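Long-range contact in KLLA0F20702p (Kluyveromyces lactis, PDB 5Y5A), which is the Est1 protein of yeast telomerase, which binds Cdc13 and so probably recruits telomerase to telomeres: residues 8-19 and 81-89. Residues are numbered along the deposited sequence; the frame is centred on the assembly and turned at random.
Sequences LQETFSGFQKQL and ILDLTWKHV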
ATOM      1  N   LEU A   8      11.726 -17.200 -26.516  1.00115.41           N
ATOM      2  CA  LEU A   8      10.530 -16.392 -26.330  1.00106.44           C
ATOM      3  C   LEU A   8      10.884 -14.913 -26.180  1.00103.76           C
ATOM      4  O   LEU A   8      10.174 -14.037 -26.674  1.00100.34           O
ATOM      5  CB  LEU A   8       9.755 -16.882 -25.107  1.00 98.76           C
ATOM      6  CG  LEU A   8       8.547 -16.071 -24.643  1.00 92.52           C
ATOM      7  CD1 LEU A   8       7.464 -16.067 -25.701  1.00 90.36           C
ATOM      8  CD2 LEU A   8       8.018 -16.633 -23.340  1.00 95.43           C
ATOM      9  N   GLN A   9      11.988 -14.648 -25.488  1.00102.09           N
ATOM     10  CA  GLN A   9      12.485 -13.292 -25.306  1.00 96.79           C
ATOM     11  C   GLN A   9      12.848 -12.653 -26.645  1.00 99.45           C
ATOM     12  O   GLN A   9      12.638 -11.458 -26.855  1.00 96.05           O
ATOM     13  CB  GLN A   9      13.702 -13.298 -24.381  1.00 95.33           C
ATOM     14  CG  GLN A   9      14.323 -11.932 -24.149  1.00 99.72           C
ATOM     15  CD  GLN A   9      13.554 -11.099 -23.144  1.00104.98           C
ATOM     16  OE1 GLN A   9      13.259 -11.556 -22.038  1.00107.50           O
ATOM     17  NE2 GLN A   9      13.225  -9.869 -23.523  1.00106.46           N
ATOM     18  N   GLU A  10      13.392 -13.461 -27.549  1.00106.93           N
ATOM     19  CA  GLU A  10      13.810 -12.980 -28.862  1.00109.14           C
ATOM     20  C   GLU A  10      12.623 -12.513 -29.689  1.00105.96           C
ATOM     21  O   GLU A  10      12.738 -11.592 -30.496  1.00108.96           O
ATOM     22  CB  GLU A  10      14.561 -14.075 -29.623  1.00119.21           C
ATOM     23  CG  GLU A  10      15.871 -14.500 -28.996  1.00125.32           C
ATOM     24  CD  GLU A  10      16.583 -15.549 -29.824  1.00134.22           C
ATOM     25  OE1 GLU A  10      15.920 -16.185 -30.669  1.00136.61           O
ATOM     26  OE2 GLU A  10      17.803 -15.733 -29.636  1.00139.28           O
ATOM     27  N   THR A  11      11.487 -13.164 -29.486  1.00 99.56           N
ATOM     28  CA  THR A  11      10.291 -12.869 -30.258  1.00 92.40           C
ATOM     29  C   THR A  11       9.734 -11.494 -29.907  1.00 86.88           C
ATOM     30  O   THR A  11       9.349 -10.728 -30.790  1.00 90.15           O
ATOM     31  CB  THR A  11       9.204 -13.934 -30.028  1.00 87.55           C
ATOM     32  OG1 THR A  11       9.743 -15.233 -30.300  1.00 92.19           O
ATOM     33  CG2 THR A  11       8.008 -13.683 -30.932  1.00 82.10           C
ATOM     34  N   PHE A  12       9.703 -11.177 -28.617  1.00 80.40           N
ATOM     35  CA  PHE A  12       9.118  -9.919 -28.168  1.00 80.03           C
ATOM     36  C   PHE A  12      10.028  -8.732 -28.436  1.00 88.68           C
ATOM     37  O   PHE A  12       9.553  -7.624 -28.684  1.00 91.82           O
ATOM     38  CB  PHE A  12       8.762  -9.995 -26.686  1.00 73.64           C
ATOM     39  CG  PHE A  12       7.374 -10.491 -26.441  1.00 72.32           C
ATOM     40  CD1 PHE A  12       7.113 -11.848 -26.361  1.00 71.37           C
ATOM     41  CD2 PHE A  12       6.321  -9.601 -26.333  1.00 72.16           C
ATOM     42  CE1 PHE A  12       5.826 -12.308 -26.155  1.00 71.66           C
ATOM     43  CE2 PHE A  12       5.032 -10.053 -26.127  1.00 74.90           C
ATOM     44  CZ  PHE A  12       4.785 -11.408 -26.037  1.00 73.81           C
ATOM     45  N   SER A  13      11.333  -8.965 -28.390  1.00 97.28           N
ATOM     46  CA  SER A  13      12.288  -7.945 -28.789  1.00 99.73           C
ATOM     47  C   SER A  13      12.014  -7.542 -30.235  1.00103.52           C
ATOM     48  O   SER A  13      12.087  -6.366 -30.592  1.00105.51           O
ATOM     49  CB  SER A  13      13.719  -8.451 -28.627  1.00107.55           C
ATOM     50  OG  SER A  13      14.640  -7.571 -29.243  1.00112.98           O
ATOM     51  N   GLY A  14      11.676  -8.533 -31.055  1.00102.19           N
ATOM     52  CA  GLY A  14      11.339  -8.311 -32.448  1.00 98.54           C
ATOM     53  C   GLY A  14      10.075  -7.496 -32.638  1.00 93.22           C
ATOM     54  O   GLY A  14       9.979  -6.704 -33.572  1.00 92.29           O
ATOM     55  N   PHE A  15       9.097  -7.692 -31.760  1.00 90.18           N
ATOM     56  CA  PHE A  15       7.876  -6.900 -31.810  1.00 85.98           C
ATOM     57  C   PHE A  15       8.222  -5.441 -31.589  1.00 83.89           C
ATOM     58  O   PHE A  15       7.759  -4.560 -32.314  1.00 82.70           O
ATOM     59  CB  PHE A  15       6.867  -7.361 -30.758  1.00 81.81           C
ATOM     60  CG  PHE A  15       6.332  -8.739 -30.995  1.00 78.99           C
ATOM     61  CD1 PHE A  15       6.363  -9.298 -32.256  1.00 77.85           C
ATOM     62  CD2 PHE A  15       5.797  -9.475 -29.954  1.00 77.13           C
ATOM     63  CE1 PHE A  15       5.873 -10.566 -32.475  1.00 81.03           C
ATOM     64  CE2 PHE A  15       5.305 -10.746 -30.170  1.00 75.21           C
ATOM     65  CZ  PHE A  15       5.344 -11.290 -31.429  1.00 76.10           C
ATOM     66  N   GLN A  16       9.042  -5.206 -30.569  1.00 85.20           N
ATOM     67  CA  GLN A  16       9.478  -3.865 -30.213  1.00 84.19           C
ATOM     68  C   GLN A  16      10.150  -3.180 -31.398  1.00 92.15           C
ATOM     69  O   GLN A  16       9.746  -2.087 -31.797  1.00 99.87           O
ATOM     70  CB  GLN A  16      10.426  -3.918 -29.015  1.00 77.60           C
ATOM     71  CG  GLN A  16      10.860  -2.562 -28.491  1.00 76.40           C
ATOM     72  CD  GLN A  16      11.577  -2.660 -27.162  1.00 81.11           C
ATOM     73  OE1 GLN A  16      11.300  -3.552 -26.363  1.00 84.10           O
ATOM     74  NE2 GLN A  16      12.508  -1.744 -26.919  1.00 83.90           N
ATOM     75  N   LYS A  17      11.153  -3.839 -31.973  1.00 91.49           N
ATOM     76  CA  LYS A  17      11.911  -3.268 -33.086  1.00 95.19           C
ATOM     77  C   LYS A  17      11.029  -2.993 -34.298  1.00 92.18           C
ATOM     78  O   LYS A  17      11.218  -2.000 -34.998  1.00 94.79           O
ATOM     79  CB  LYS A  17      13.069  -4.192 -33.475  1.00103.38           C
ATOM     80  CG  LYS A  17      14.059  -4.423 -32.341  1.00107.93           C
ATOM     81  CD  LYS A  17      15.338  -5.112 -32.799  1.00111.16           C
ATOM     82  CE  LYS A  17      16.302  -5.263 -31.626  1.00113.33           C
ATOM     83  NZ  LYS A  17      17.617  -5.836 -32.018  1.00116.51           N
ATOM     84  N   GLN A  18      10.061  -3.874 -34.538  1.00 91.07           N
ATOM     85  CA  GLN A  18       9.089  -3.670 -35.603  1.00 93.47           C
ATOM     86  C   GLN A  18       8.291  -2.384 -35.396  1.00 94.91           C
ATOM     87  O   GLN A  18       8.125  -1.590 -36.323  1.00 94.25           O
ATOM     88  CB  GLN A  18       8.136  -4.865 -35.696  1.00 97.64           C
ATOM     89  CG  GLN A  18       8.724  -6.076 -36.404  1.00104.55           C
ATOM     90  CD  GLN A  18       7.717  -7.197 -36.591  1.00109.52           C
ATOM     91  OE1 GLN A  18       6.658  -7.210 -35.964  1.00108.55           O
ATOM     92  NE2 GLN A  18       8.044  -8.146 -37.464  1.00114.48           N
ATOM     93  N   LEU A  19       7.809  -2.179 -34.174  1.00 97.39           N
ATOM     94  CA  LEU A  19       6.949  -1.039 -33.868  1.00 96.85           C
ATOM     95  C   LEU A  19       7.711   0.282 -33.793  1.00 97.77           C
ATOM     96  O   LEU A  19       7.142   1.346 -34.039  1.00 99.15           O
ATOM     97  CB  LEU A  19       6.200  -1.286 -32.557  1.00 90.24           C
ATOM     98  CG  LEU A  19       5.064  -2.303 -32.669  1.00 87.12           C
ATOM     99  CD1 LEU A  19       4.448  -2.589 -31.314  1.00 84.52           C
ATOM    100  CD2 LEU A  19       4.009  -1.811 -33.653  1.00 82.12           C
ATOM    101  N   ILE A  81       4.193 -13.844 -20.618  1.00 63.17           N
ATOM    102  CA  ILE A  81       3.817 -13.364 -21.940  1.00 66.21           C
ATOM    103  C   ILE A  81       3.250 -11.951 -21.840  1.00 61.71           C
ATOM    104  O   ILE A  81       3.538 -11.098 -22.677  1.00 59.87           O
ATOM    105  CB  ILE A  81       2.794 -14.302 -22.602  1.00 63.99           C
ATOM    106  CG1 ILE A  81       3.470 -15.619 -22.990  1.00 62.94           C
ATOM    107  CG2 ILE A  81       2.176 -13.654 -23.823  1.00 60.28           C
ATOM    108  CD1 ILE A  81       2.507 -16.686 -23.422  1.00 61.59           C
ATOM    109  N   LEU A  82       2.471 -11.704 -20.792  1.00 52.62           N
ATOM    110  CA  LEU A  82       1.853 -10.400 -20.597  1.00 54.71           C
ATOM    111  C   LEU A  82       2.867  -9.338 -20.169  1.00 59.95           C
ATOM    112  O   LEU A  82       2.714  -8.162 -20.498  1.00 56.98           O
ATOM    113  CB  LEU A  82       0.729 -10.502 -19.563  1.00 55.52           C
ATOM    114  CG  LEU A  82      -0.434 -11.412 -19.957  1.00 55.80           C
ATOM    115  CD1 LEU A  82      -1.344 -11.682 -18.772  1.00 56.88           C
ATOM    116  CD2 LEU A  82      -1.224 -10.799 -21.110  1.00 63.20           C
ATOM    117  N   ASP A  83       3.891  -9.750 -19.423  1.00 66.46           N
ATOM    118  CA  ASP A  83       4.936  -8.823 -18.985  1.00 59.34           C
ATOM    119  C   ASP A  83       5.812  -8.412 -20.170  1.00 56.81           C
ATOM    120  O   ASP A  83       6.146  -7.241 -20.326  1.00 60.02           O
ATOM    121  CB  ASP A  83       5.789  -9.443 -17.872  1.00 62.01           C
ATOM    122  CG  ASP A  83       5.093  -9.429 -16.513  1.00 63.00           C
ATOM    123  OD1 ASP A  83       4.218  -8.567 -16.285  1.00 64.42           O
ATOM    124  OD2 ASP A  83       5.427 -10.277 -15.663  1.00 63.88           O
ATOM    125  N   LEU A  84       6.171  -9.372 -21.015  1.00 53.71           N
ATOM    126  CA  LEU A  84       6.906  -9.055 -22.234  1.00 61.31           C
ATOM    127  C   LEU A  84       6.056  -8.215 -23.190  1.00 66.60           C
ATOM    128  O   LEU A  84       6.583  -7.462 -24.021  1.00 61.25           O
ATOM    129  CB  LEU A  84       7.366 -10.334 -22.934  1.00 62.42           C
ATOM    130  CG  LEU A  84       8.491 -11.121 -22.261  1.00 63.85           C
ATOM    131  CD1 LEU A  84       8.763 -12.400 -23.027  1.00 65.39           C
ATOM    132  CD2 LEU A  84       9.753 -10.280 -22.163  1.00 65.40           C
ATOM    133  N   THR A  85       4.739  -8.358 -23.075  1.00 68.03           N
ATOM    134  CA  THR A  85       3.815  -7.607 -23.911  1.00 69.41           C
ATOM    135  C   THR A  85       3.806  -6.135 -23.516  1.00 65.35           C
ATOM    136  O   THR A  85       3.893  -5.246 -24.366  1.00 61.32           O
ATOM    137  CB  THR A  85       2.392  -8.170 -23.816  1.00 63.90           C
ATOM    138  OG1 THR A  85       2.370  -9.499 -24.358  1.00 59.54           O
ATOM    139  CG2 THR A  85       1.431  -7.287 -24.593  1.00 61.26           C
ATOM    140  N   TRP A  86       3.703  -5.887 -22.218  1.00 60.04           N
ATOM    141  CA  TRP A  86       3.759  -4.530 -21.704  1.00 62.39           C
ATOM    142  C   TRP A  86       5.086  -3.874 -22.043  1.00 61.69           C
ATOM    143  O   TRP A  86       5.122  -2.797 -22.629  1.00 66.31           O
ATOM    144  CB  TRP A  86       3.551  -4.513 -20.193  1.00 63.96           C
ATOM    145  CG  TRP A  86       3.724  -3.150 -19.628  1.00 65.51           C
ATOM    146  CD1 TRP A  86       4.758  -2.704 -18.861  1.00 60.58           C
ATOM    147  CD2 TRP A  86       2.842  -2.034 -19.813  1.00 63.04           C
ATOM    148  NE1 TRP A  86       4.570  -1.378 -18.547  1.00 62.57           N
ATOM    149  CE2 TRP A  86       3.406  -0.945 -19.116  1.00 59.03           C
ATOM    150  CE3 TRP A  86       1.634  -1.853 -20.493  1.00 60.11           C
ATOM    151  CZ2 TRP A  86       2.794   0.307 -19.082  1.00 57.92           C
ATOM    152  CZ3 TRP A  86       1.033  -0.609 -20.458  1.00 56.61           C
ATOM    153  CH2 TRP A  86       1.612   0.454 -19.758  1.00 58.52           C
ATOM    154  N   LYS A  87       6.172  -4.554 -21.689  1.00 64.44           N
ATOM    155  CA  LYS A  87       7.522  -4.017 -21.825  1.00 64.02           C
ATOM    156  C   LYS A  87       7.933  -3.719 -23.263  1.00 69.60           C
ATOM    157  O   LYS A  87       8.520  -2.674 -23.536  1.00 74.83           O
ATOM    158  CB  LYS A  87       8.528  -4.987 -21.208  1.00 62.96           C
ATOM    159  CG  LYS A  87       9.957  -4.482 -21.189  1.00 66.90           C
ATOM    160  CD  LYS A  87      10.875  -5.530 -20.595  1.00 76.57           C
ATOM    161  CE  LYS A  87      12.324  -5.091 -20.635  1.00 86.87           C
ATOM    162  NZ  LYS A  87      13.233  -6.163 -20.136  1.00 92.97           N
ATOM    163  N   HIS A  88       7.627  -4.634 -24.176  1.00 69.59           N
ATOM    164  CA  HIS A  88       8.166  -4.557 -25.528  1.00 75.40           C
ATOM    165  C   HIS A  88       7.177  -4.032 -26.565  1.00 75.76           C
ATOM    166  O   HIS A  88       7.578  -3.554 -27.627  1.00 73.27           O
ATOM    167  CB  HIS A  88       8.669  -5.932 -25.960  1.00 81.39           C
ATOM    168  CG  HIS A  88       9.809  -6.436 -25.133  1.00 82.75           C
ATOM    169  ND1 HIS A  88      11.091  -5.948 -25.259  1.00 84.03           N
ATOM    170  CD2 HIS A  88       9.858  -7.382 -24.167  1.00 83.52           C
ATOM    171  CE1 HIS A  88      11.883  -6.573 -24.406  1.00 84.12           C
ATOM    172  NE2 HIS A  88      11.161  -7.448 -23.731  1.00 84.25           N
ATOM    173  N   VAL A  89       5.889  -4.123 -26.261  1.00 74.73           N
ATOM    174  CA  VAL A  89       4.871  -3.714 -27.220  1.00 72.98           C
ATOM    175  C   VAL A  89       4.110  -2.476 -26.762  1.00 70.21           C
ATOM    176  O   VAL A  89       4.053  -1.477 -27.474  1.00 69.33           O
ATOM    177  CB  VAL A  89       3.859  -4.841 -27.479  1.00 68.28           C
ATOM    178  CG1 VAL A  89       2.833  -4.399 -28.502  1.00 72.24           C
ATOM    179  CG2 VAL A  89       4.575  -6.099 -27.934  1.00 68.38           C
TER
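His88 ND1 donates a hydrogen bond of 2.6 Å to Gln16 OE1, somewhat bent at the hydrogen. It reaches the amide oxygen nearly end-on, with a C=O...N angle of 161°, and the oxygen lies at the edge of the imidazole, somewhat tilted from its plane. Gln16 gets there because CG stands anti to its backbone N (chi1 -176°) and the extended chain carries OE1 to the edge of the histidine ring. On the far side of the ring, NE2 of Gln9 comes within 3.2 Å of His88 NE2, the amide turned steeply to the imidazole. His88 is a knob in the hole formed by Gln9, Phe12, Ser13 and Gln16, while Phe12 is the reciprocal knob, seated among Ile81, Leu84, Thr85 and His88. Leu84 CB sits over one face of the phenyl ring, 3.6 Å from its centroid, a CH-pi contact; Phe15 CD2 lies over the opposite face. Thr85 OG1 meets the ring edge 3.2 Å from Phe12 CE2, its hydroxyl already donated to Ile81 O. Cutting Phe12 back to an alanine is likely to open a gap between Leu84 and Phe15 and to leave the hole on helix 78-105 without its knob. Toward the C-terminal ends, Val89 packs on Phe15 and, through CG1, on Leu19 CD1 at 3.7 Å. The helices run roughly parallel, crossing at -28° with axes 8.4 Å apart, and Ile45 of helix 33-53 touches both Phe12 and Thr85. This knobs-into-holes packing joins helix 7-21 to helix 78-105 within the helical N-terminal part of Est1, through an apolar core that takes in a histidine, whose ring rotation the bond to Gln16 is likely to restrict.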